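Local structure of nucleotidyl transferase (Methanothermobacter thermautotrophicus, 6PLJ) at residues R37-L47 with V218-Y226; L164-L174 with I192-L200. The protein probably transfers a nucleotidyl group and may take part in pseudomurein cell-wall synthesis. All blocks are in the same frame, centred on the assembly; numbering follows the deposited sequence. Where two conformers were deposited one is given.

Contact 1: residues R37-L47 with V218-Y226; sequences RMMRDMAELGL and VNINHYSDY. With NA (sodium ion), chain J.
The N-terminal end of helix 223-236, with His-222 at the N-cap position, docks on helix 36-44 through the carboxylate of Asp-41. Asp-41 OD2 takes two protein hydrogen bonds: His-222 ND1 gives to the syn lone pair at 2.9 Å, and the backbone N of Tyr-223 gives to the anti lone pair of that oxygen at 2.9 Å with an N-H...O angle of 158°. Carboxylate and imidazole planes differ by 11°, so the pair is nearly coplanar. With CG anti to the carbonyl carbon (chi1 -73°), the acid leans toward this helix start. A water donates to OD2 and accepts from Ser-224 N, adding a bridge to the next amide. On the other oxygen, Arg-37 NH2 forms a salt bridge to Asp-41 OD1 at 2.9 Å; the charges pair, although the hydrogen bonds from the guanidinium to OD1 are weak. Arg-37 CG lies 3.4 Å from His-222 CE1. The Tyr-223 ring takes Met-42 CG over one face, 3.8 Å from the centroid, while Met-42 SD sits obliquely; Leu-45 CD1 meets CD2 of Tyr-223 at 3.6 Å. The sodium ion binds Asp-41 O, not the carboxylate, at 2.9 Å. Replacing Asp-41 by an alanine is likely to leave His-222 ND1 and the Tyr-223 amide without their shared acceptor, and the Arg-37 guanidinium with Glu-44 as its remaining acid here. Since OD2 takes the first amide of helix 223-236 directly and the next through a water, and OD1 faces a guanidinium, the surroundings are likely to stabilise negative charge on Asp-41.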
loop_
_atom_site.group_PDB
_atom_site.type_symbol
_atom_site.label_atom_id
_atom_site.label_comp_id
_atom_site.label_asym_id
_atom_site.label_seq_id
_atom_site.Cartn_x
_atom_site.Cartn_y
_atom_site.Cartn_z
ATOM N N ARG A 37 13.103 -8.672 8.088
ATOM C CA ARG A 37 14.376 -8.065 7.677
ATOM C C ARG A 37 14.619 -6.753 8.397
ATOM O O ARG A 37 15.723 -6.506 8.915
ATOM C CB ARG A 37 14.413 -7.881 6.155
ATOM C CG ARG A 37 15.735 -7.386 5.593
ATOM C CD ARG A 37 16.866 -8.317 5.908
ATOM N NE ARG A 37 17.616 -7.922 7.092
ATOM C CZ ARG A 37 18.613 -8.616 7.623
ATOM N NH1 ARG A 37 18.978 -9.802 7.113
ATOM N NH2 ARG A 37 19.236 -8.134 8.686
ATOM N N MET A 38 13.587 -5.929 8.500
ATOM C CA MET A 38 13.763 -4.638 9.127
ATOM C C MET A 38 14.011 -4.780 10.626
ATOM O O MET A 38 14.811 -4.041 11.182
ATOM C CB MET A 38 12.584 -3.713 8.860
ATOM C CG MET A 38 12.955 -2.255 9.093
ATOM S SD MET A 38 11.736 -1.327 10.004
ATOM C CE MET A 38 11.661 -2.263 11.534
ATOM N N MET A 39 13.328 -5.728 11.278
ATOM C CA MET A 39 13.523 -5.974 12.700
ATOM C C MET A 39 14.922 -6.503 12.979
ATOM O O MET A 39 15.551 -6.068 13.939
ATOM C CB MET A 39 12.464 -6.929 13.238
ATOM C CG MET A 39 11.093 -6.284 13.181
ATOM S SD MET A 39 9.818 -7.339 13.862
ATOM C CE MET A 39 10.064 -7.093 15.592
ATOM N N ARG A 40 15.400 -7.402 12.125
ATOM C CA ARG A 40 16.772 -7.919 12.241
ATOM C C ARG A 40 17.780 -6.799 12.042
ATOM O O ARG A 40 18.797 -6.741 12.754
ATOM C CB ARG A 40 17.031 -9.024 11.232
ATOM C CG ARG A 40 16.250 -10.307 11.508
ATOM C CD ARG A 40 16.493 -11.299 10.399
ATOM N NE ARG A 40 17.837 -11.869 10.457
ATOM C CZ ARG A 40 18.204 -12.872 11.267
ATOM N NH1 ARG A 40 17.336 -13.449 12.103
ATOM N NH2 ARG A 40 19.455 -13.322 11.243
ATOM N N ASP A 41 17.507 -5.908 11.087
ATOM C CA ASP A 41 18.386 -4.749 10.900
ATOM C C ASP A 41 18.535 -3.936 12.183
ATOM O O ASP A 41 19.633 -3.454 12.507
ATOM C CB ASP A 41 17.864 -3.804 9.801
ATOM C CG ASP A 41 18.025 -4.342 8.388
ATOM O OD1 ASP A 41 18.704 -5.360 8.130
ATOM O OD2 ASP A 41 17.453 -3.691 7.481
ATOM N N MET A 42 17.429 -3.720 12.878
ATOM C CA MET A 42 17.449 -2.992 14.137
ATOM C C MET A 42 18.268 -3.733 15.178
ATOM O O MET A 42 19.089 -3.119 15.863
ATOM C CB MET A 42 16.040 -2.742 14.657
ATOM C CG MET A 42 15.295 -1.756 13.782
ATOM S SD MET A 42 13.712 -1.257 14.445
ATOM C CE MET A 42 14.197 -0.121 15.738
ATOM N N ALA A 43 18.067 -5.046 15.273
ATOM C CA ALA A 43 18.833 -5.863 16.221
ATOM C C ALA A 43 20.333 -5.810 15.915
ATOM O O ALA A 43 21.154 -5.733 16.849
ATOM C CB ALA A 43 18.350 -7.297 16.197
ATOM N N GLU A 44 20.681 -5.802 14.628
ATOM C CA GLU A 44 22.084 -5.751 14.179
ATOM C C GLU A 44 22.759 -4.388 14.404
ATOM O O GLU A 44 23.990 -4.285 14.337
ATOM C CB GLU A 44 22.208 -6.208 12.713
ATOM C CG GLU A 44 22.014 -7.715 12.565
ATOM C CD GLU A 44 21.735 -8.201 11.154
ATOM O OE1 GLU A 44 22.114 -7.533 10.158
ATOM O OE2 GLU A 44 21.143 -9.294 11.051
ATOM N N LEU A 45 21.961 -3.351 14.650
ATOM C CA LEU A 45 22.446 -2.065 15.151
ATOM C C LEU A 45 22.465 -1.975 16.682
ATOM O O LEU A 45 22.773 -0.920 17.238
ATOM C CB LEU A 45 21.594 -0.919 14.566
ATOM C CG LEU A 45 21.850 -0.678 13.085
ATOM C CD1 LEU A 45 20.655 0.016 12.421
ATOM C CD2 LEU A 45 23.142 0.096 12.853
ATOM N N GLY A 46 22.143 -3.057 17.383
ATOM C CA GLY A 46 21.978 -3.012 18.837
ATOM C C GLY A 46 20.793 -2.205 19.338
ATOM O O GLY A 46 20.785 -1.723 20.469
ATOM N N LEU A 47 19.768 -2.058 18.500
ATOM C CA LEU A 47 18.546 -1.401 18.905
ATOM C C LEU A 47 17.506 -2.467 19.231
ATOM O O LEU A 47 17.604 -3.602 18.750
ATOM C CB LEU A 47 18.035 -0.522 17.763
ATOM C CG LEU A 47 19.035 0.482 17.205
ATOM C CD1 LEU A 47 18.417 1.200 16.011
ATOM C CD2 LEU A 47 19.455 1.470 18.281
ATOM N N VAL A 218 9.371 4.292 -1.817
ATOM C CA VAL A 218 10.101 3.543 -0.806
ATOM C C VAL A 218 9.168 2.815 0.141
ATOM O O VAL A 218 8.446 3.438 0.917
ATOM C CB VAL A 218 11.046 4.461 0.001
ATOM C CG1 VAL A 218 11.774 3.674 1.097
ATOM C CG2 VAL A 218 12.059 5.129 -0.929
ATOM N N ASN A 219 9.176 1.491 0.064
ATOM C CA ASN A 219 8.550 0.658 1.088
ATOM C C ASN A 219 9.629 0.287 2.097
ATOM O O ASN A 219 10.792 0.083 1.727
ATOM C CB ASN A 219 7.928 -0.604 0.488
ATOM C CG ASN A 219 8.924 -1.405 -0.342
ATOM O OD1 ASN A 219 9.458 -0.892 -1.311
ATOM N ND2 ASN A 219 9.209 -2.627 0.057
ATOM N N ILE A 220 9.239 0.186 3.361
ATOM C CA ILE A 220 10.169 -0.114 4.447
ATOM C C ILE A 220 10.452 -1.607 4.449
ATOM O O ILE A 220 9.670 -2.399 4.988
ATOM C CB ILE A 220 9.656 0.370 5.800
ATOM C CG1 ILE A 220 9.475 1.884 5.754
ATOM C CG2 ILE A 220 10.647 -0.026 6.906
ATOM C CD1 ILE A 220 8.698 2.446 6.924
ATOM N N ASN A 221 11.539 -1.982 3.794
ATOM C CA ASN A 221 11.996 -3.355 3.781
ATOM C C ASN A 221 13.176 -3.476 4.726
ATOM O O ASN A 221 13.238 -4.387 5.557
ATOM C CB ASN A 221 12.387 -3.768 2.372
ATOM C CG ASN A 221 12.893 -5.189 2.312
ATOM O OD1 ASN A 221 12.298 -6.093 2.902
ATOM N ND2 ASN A 221 14.006 -5.396 1.614
ATOM N N HIS A 222 14.128 -2.563 4.576
ATOM C CA HIS A 222 15.268 -2.445 5.490
ATOM C C HIS A 222 15.087 -1.267 6.427
ATOM O O HIS A 222 14.352 -0.330 6.125
ATOM C CB HIS A 222 16.572 -2.275 4.695
ATOM C CG HIS A 222 17.026 -3.525 4.019
ATOM N ND1 HIS A 222 17.707 -4.522 4.684
ATOM C CD2 HIS A 222 16.865 -3.961 2.749
ATOM C CE1 HIS A 222 17.967 -5.507 3.843
ATOM N NE2 HIS A 222 17.462 -5.194 2.665
ATOM N N TYR A 223 15.776 -1.287 7.565
ATOM C CA TYR A 223 15.725 -0.174 8.488
ATOM C C TYR A 223 16.212 1.114 7.817
ATOM O O TYR A 223 15.684 2.197 8.085
ATOM C CB TYR A 223 16.506 -0.491 9.773
ATOM C CG TYR A 223 16.347 0.521 10.868
ATOM C CD1 TYR A 223 15.102 0.786 11.442
ATOM C CD2 TYR A 223 17.451 1.219 11.349
ATOM C CE1 TYR A 223 14.964 1.726 12.450
ATOM C CE2 TYR A 223 17.318 2.145 12.359
ATOM C CZ TYR A 223 16.086 2.397 12.901
ATOM O OH TYR A 223 16.008 3.333 13.897
ATOM N N SER A 224 17.193 0.987 6.928
ATOM C CA SER A 224 17.689 2.138 6.151
ATOM C C SER A 224 16.575 2.820 5.349
ATOM O O SER A 224 16.617 4.024 5.153
ATOM C CB SER A 224 18.847 1.724 5.250
ATOM O OG SER A 224 18.482 0.707 4.347
ATOM N N ASP A 225 15.588 2.051 4.891
ATOM C CA ASP A 225 14.440 2.625 4.169
ATOM C C ASP A 225 13.616 3.508 5.084
ATOM O O ASP A 225 13.161 4.580 4.695
ATOM C CB ASP A 225 13.533 1.522 3.620
ATOM C CG ASP A 225 14.219 0.629 2.600
ATOM O OD1 ASP A 225 14.997 1.146 1.763
ATOM O OD2 ASP A 225 13.927 -0.593 2.589
ATOM N N TYR A 226 13.402 3.048 6.315
ATOM C CA TYR A 226 12.701 3.863 7.291
ATOM C C TYR A 226 13.474 5.160 7.585
ATOM O O TYR A 226 12.902 6.241 7.619
ATOM C CB TYR A 226 12.469 3.091 8.581
ATOM C CG TYR A 226 12.154 3.942 9.765
ATOM C CD1 TYR A 226 10.888 4.512 9.925
ATOM C CD2 TYR A 226 13.116 4.186 10.747
ATOM C CE1 TYR A 226 10.585 5.294 11.015
ATOM C CE2 TYR A 226 12.817 4.967 11.846
ATOM C CZ TYR A 226 11.552 5.511 11.984
ATOM O OH TYR A 226 11.234 6.270 13.091
HETATM NA NA NA J . 21.518 -3.073 10.335
HETATM O O HOH W 1 11.321 -6.099 6.501
HETATM O O HOH W 2 19.032 -1.218 7.134
HETATM O O HOH W 3 21.709 -5.079 8.837
#

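Contact 2: residues L164-L174 with I192-L200. With EDO (1,2-ethanediol), chain B.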
loop_
_atom_site.group_PDB
_atom_site.type_symbol
_atom_site.label_atom_id
_atom_site.label_comp_id
_atom_site.label_asym_id
_atom_site.label_seq_id
_atom_site.Cartn_x
_atom_site.Cartn_y
_atom_site.Cartn_z
ATOM N N LEU A 164 2.247 1.715 -19.539
ATOM C CA LEU A 164 3.336 0.806 -19.212
ATOM C C LEU A 164 3.277 -0.466 -20.032
ATOM O O LEU A 164 2.223 -1.079 -20.149
ATOM C CB LEU A 164 3.290 0.438 -17.720
ATOM C CG LEU A 164 3.874 1.503 -16.802
ATOM C CD1 LEU A 164 3.419 1.259 -15.370
ATOM C CD2 LEU A 164 5.399 1.507 -16.880
ATOM N N ASP A 165 4.424 -0.873 -20.578
ATOM C CA ASP A 165 4.573 -2.192 -21.195
ATOM C C ASP A 165 5.360 -3.174 -20.328
ATOM O O ASP A 165 5.687 -4.277 -20.768
ATOM C CB ASP A 165 5.186 -2.073 -22.606
ATOM C CG ASP A 165 6.646 -1.634 -22.610
ATOM O OD1 ASP A 165 7.249 -1.366 -21.543
ATOM O OD2 ASP A 165 7.194 -1.545 -23.727
ATOM N N ASN A 166 5.646 -2.775 -19.088
ATOM C CA ASN A 166 6.449 -3.566 -18.184
ATOM C C ASN A 166 6.064 -3.198 -16.749
ATOM O O ASN A 166 5.422 -2.171 -16.520
ATOM C CB ASN A 166 7.924 -3.230 -18.398
ATOM C CG ASN A 166 8.268 -1.837 -17.913
ATOM O OD1 ASN A 166 8.693 -1.663 -16.765
ATOM N ND2 ASN A 166 8.046 -0.831 -18.753
ATOM N N ALA A 167 6.471 -4.036 -15.814
ATOM C CA ALA A 167 6.301 -3.781 -14.383
ATOM C C ALA A 167 7.630 -3.803 -13.634
ATOM O O ALA A 167 7.710 -4.220 -12.473
ATOM C CB ALA A 167 5.323 -4.782 -13.797
ATOM N N ARG A 168 8.676 -3.286 -14.274
ATOM C CA ARG A 168 9.952 -3.150 -13.592
ATOM C C ARG A 168 9.867 -2.123 -12.461
ATOM O O ARG A 168 9.486 -0.991 -12.686
ATOM C CB ARG A 168 11.038 -2.734 -14.574
ATOM C CG ARG A 168 11.385 -3.848 -15.535
ATOM C CD ARG A 168 12.565 -3.478 -16.415
ATOM N NE ARG A 168 12.299 -2.321 -17.258
ATOM C CZ ARG A 168 11.688 -2.346 -18.448
ATOM N NH1 ARG A 168 11.279 -3.485 -18.995
ATOM N NH2 ARG A 168 11.509 -1.211 -19.106
ATOM N N GLY A 169 10.243 -2.538 -11.254
ATOM C CA GLY A 169 10.416 -1.625 -10.141
ATOM C C GLY A 169 9.133 -1.003 -9.628
ATOM O O GLY A 169 9.177 0.051 -8.981
ATOM N N ILE A 170 7.995 -1.624 -9.937
ATOM C CA ILE A 170 6.712 -1.109 -9.459
ATOM C C ILE A 170 5.900 -2.166 -8.712
ATOM O O ILE A 170 6.177 -3.363 -8.786
ATOM C CB ILE A 170 5.874 -0.467 -10.583
ATOM C CG1 ILE A 170 5.476 -1.492 -11.651
ATOM C CG2 ILE A 170 6.623 0.718 -11.177
ATOM C CD1 ILE A 170 4.632 -0.909 -12.764
ATOM N N GLY A 171 4.898 -1.702 -7.974
ATOM C CA GLY A 171 4.077 -2.608 -7.200
ATOM C C GLY A 171 2.890 -1.930 -6.605
ATOM O O GLY A 171 1.758 -2.216 -6.994
ATOM N N MET A 172 3.169 -1.032 -5.658
ATOM C CA MET A 172 2.157 -0.268 -4.936
ATOM C C MET A 172 2.556 1.197 -4.845
ATOM O O MET A 172 3.725 1.550 -5.027
ATOM C CB MET A 172 2.014 -0.802 -3.516
ATOM C CG MET A 172 1.725 -2.279 -3.432
ATOM S SD MET A 172 0.024 -2.537 -3.926
ATOM C CE MET A 172 -0.742 -2.401 -2.321
ATOM N N PRO A 173 1.592 2.078 -4.576
ATOM C CA PRO A 173 0.133 1.893 -4.592
ATOM C C PRO A 173 -0.380 1.735 -6.025
ATOM O O PRO A 173 0.287 2.128 -6.984
ATOM C CB PRO A 173 -0.379 3.188 -3.993
ATOM C CG PRO A 173 0.653 4.182 -4.346
ATOM C CD PRO A 173 1.946 3.466 -4.231
ATOM N N LEU A 174 -1.565 1.161 -6.156
ATOM C CA LEU A 174 -2.211 1.022 -7.454
ATOM C C LEU A 174 -3.690 1.220 -7.246
ATOM O O LEU A 174 -4.184 1.169 -6.110
ATOM C CB LEU A 174 -1.910 -0.350 -8.095
ATOM C CG LEU A 174 -2.374 -1.602 -7.347
ATOM C CD1 LEU A 174 -3.867 -1.879 -7.525
ATOM C CD2 LEU A 174 -1.566 -2.827 -7.758
ATOM N N ILE A 192 2.684 -8.832 -5.318
ATOM C CA ILE A 192 1.940 -8.011 -6.275
ATOM C C ILE A 192 2.634 -7.902 -7.644
ATOM O O ILE A 192 1.960 -7.887 -8.677
ATOM C CB ILE A 192 1.571 -6.609 -5.704
ATOM C CG1 ILE A 192 0.525 -5.903 -6.582
ATOM C CG2 ILE A 192 2.786 -5.708 -5.560
ATOM C CD1 ILE A 192 -0.823 -6.595 -6.619
ATOM N N ASN A 193 3.964 -7.852 -7.666
ATOM C CA ASN A 193 4.653 -7.577 -8.924
ATOM C C ASN A 193 4.408 -8.657 -9.992
ATOM O O ASN A 193 4.079 -8.317 -11.119
ATOM C CB ASN A 193 6.145 -7.291 -8.714
ATOM C CG ASN A 193 6.844 -6.949 -10.013
ATOM O OD1 ASN A 193 7.499 -7.801 -10.617
ATOM N ND2 ASN A 193 6.668 -5.724 -10.479
ATOM N N PRO A 194 4.493 -9.951 -9.622
ATOM C CA PRO A 194 4.135 -11.000 -10.599
ATOM C C PRO A 194 2.721 -10.874 -11.183
ATOM O O PRO A 194 2.526 -11.121 -12.385
ATOM C CB PRO A 194 4.306 -12.298 -9.797
ATOM C CG PRO A 194 5.306 -11.963 -8.761
ATOM C CD PRO A 194 5.030 -10.533 -8.380
ATOM N N LEU A 195 1.745 -10.445 -10.374
ATOM C CA LEU A 195 0.403 -10.173 -10.903
ATOM C C LEU A 195 0.350 -9.061 -11.936
ATOM O O LEU A 195 -0.452 -9.116 -12.854
ATOM C CB LEU A 195 -0.607 -9.829 -9.784
ATOM C CG LEU A 195 -1.284 -10.951 -9.026
ATOM C CD1 LEU A 195 -2.319 -10.350 -8.078
ATOM C CD2 LEU A 195 -1.939 -11.964 -9.964
ATOM N N LEU A 196 1.161 -8.016 -11.764
ATOM C CA LEU A 196 1.171 -6.924 -12.721
ATOM C C LEU A 196 1.715 -7.395 -14.088
ATOM O O LEU A 196 1.186 -7.028 -15.136
ATOM C CB LEU A 196 1.989 -5.754 -12.183
ATOM C CG LEU A 196 1.450 -5.107 -10.908
ATOM C CD1 LEU A 196 2.493 -4.177 -10.310
ATOM C CD2 LEU A 196 0.161 -4.359 -11.191
ATOM N N TRP A 197 2.754 -8.218 -14.043
ATOM C CA TRP A 197 3.300 -8.843 -15.256
ATOM C C TRP A 197 2.266 -9.756 -15.928
ATOM O O TRP A 197 2.160 -9.763 -17.147
ATOM C CB TRP A 197 4.558 -9.643 -14.932
ATOM C CG TRP A 197 5.774 -8.815 -14.666
ATOM C CD1 TRP A 197 6.389 -8.624 -13.464
ATOM C CD2 TRP A 197 6.559 -8.108 -15.635
ATOM N NE1 TRP A 197 7.496 -7.832 -13.617
ATOM C CE2 TRP A 197 7.630 -7.505 -14.939
ATOM C CE3 TRP A 197 6.462 -7.925 -17.019
ATOM C CZ2 TRP A 197 8.609 -6.736 -15.583
ATOM C CZ3 TRP A 197 7.431 -7.146 -17.663
ATOM C CH2 TRP A 197 8.484 -6.561 -16.938
ATOM N N MET A 198 1.519 -10.509 -15.120
ATOM C CA MET A 198 0.395 -11.323 -15.611
ATOM C C MET A 198 -0.643 -10.473 -16.331
ATOM O O MET A 198 -1.056 -10.797 -17.443
ATOM C CB MET A 198 -0.289 -12.041 -14.451
ATOM C CG MET A 198 0.294 -13.389 -14.084
ATOM S SD MET A 198 -0.909 -14.318 -13.117
ATOM C CE MET A 198 -2.404 -13.946 -14.033
ATOM N N MET A 199 -1.060 -9.383 -15.684
ATOM C CA MET A 199 -1.992 -8.429 -16.275
ATOM C C MET A 199 -1.525 -7.881 -17.625
ATOM O O MET A 199 -2.300 -7.826 -18.582
ATOM C CB MET A 199 -2.234 -7.243 -15.327
ATOM C CG MET A 199 -3.080 -7.574 -14.120
ATOM S SD MET A 199 -3.142 -6.157 -12.989
ATOM C CE MET A 199 -3.931 -6.971 -11.605
ATOM N N LEU A 200 -0.261 -7.467 -17.693
ATOM C CA LEU A 200 0.302 -6.975 -18.950
ATOM C C LEU A 200 0.280 -8.049 -20.049
ATOM O O LEU A 200 -0.090 -7.746 -21.187
ATOM C CB LEU A 200 1.726 -6.459 -18.733
ATOM C CG LEU A 200 1.813 -5.144 -17.946
ATOM C CD1 LEU A 200 3.253 -4.913 -17.499
ATOM C CD2 LEU A 200 1.311 -3.963 -18.756
HETATM C C1 EDO B . 6.774 0.136 -4.394
HETATM O O1 EDO B . 5.935 -1.038 -4.458
HETATM C C2 EDO B . 7.774 0.094 -5.533
HETATM O O2 EDO B . 8.630 -1.036 -5.329
#
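Asn-193, in the first turn of helix 192-201, ties together two carbonyls of the loop 164-174, and its side chain can be followed outward. Asn-193 CB lies 3.9 Å from Ile-170 O. CG, anti to the backbone N (chi1 -178°), carries the amide toward the type II turn of Ala-167 to Ile-170. At the tip, Asn-193 ND2 gives one hydrogen to Ala-167 O at 2.7 Å, in the carbonyl plane and 6° out of the amide's own plane, and the other to Ile-170 O at 2.9 Å, where the donor is tilted from the carbonyl plane. OD1 turns the other way and accepts a weak bond from Trp-197 NE1, at the indole edge. Both amide hydrogens are thus used; the two ND2 bonds to carbonyl oxygens set the orientation of the group, and the weak bond at OD1 agrees with it.

One turn on, the Trp-197 indole lies flat against the backbone of Asn-166 and Ala-167: the N of Ala-167 stands over the six-membered ring, 3.4 Å from Trp-197 CH2, and the CB of Ala-167 sits over the five-membered ring, 3.8 Å from its centroid and 11° off the normal, a CH-pi contact. The loop is held in shape there by an Asx turn, Asn-166 OD1 accepting from Arg-168 N. Leu-200 CD1 packs 3.4 Å from Asn-166 C. At the other end, Gly-171 CA meets Ile-192 CG2 at 3.7 Å, and Gly-171 O is buried with no polar partner in the model.

The loop, which leads from strand 162-163 to strand 174-177, thereby packs on helix 192-201, and Leu-196 and Ile-170 both touch Ile-155 of strand 152-157 in the mixed sheet.

Overall arrangement
Contact 1 and contact 2 lie at separate places in one chain, their centres 25 Å apart and their nearest atoms about 7 Å apart without touching. In sequence, 37-47 comes first, then 164-174 and 192-200, and finally 218-226, so both halves of contact 2 fall between those of contact 1. Contact 1 brings the C-terminal helix 223-236 back to helix 36-44, which follows strand 25-31; contact 2 is local, packing helix 192-201 on the loop that leads into strand 174-177. Strands 25-31 and 174-177 each flank strand 125-130 in the mixed sheet, and the loop after 125-130 meets both contacts, Asp-132 bonding Ile-220 and Gln-133 bonding Met-172 O.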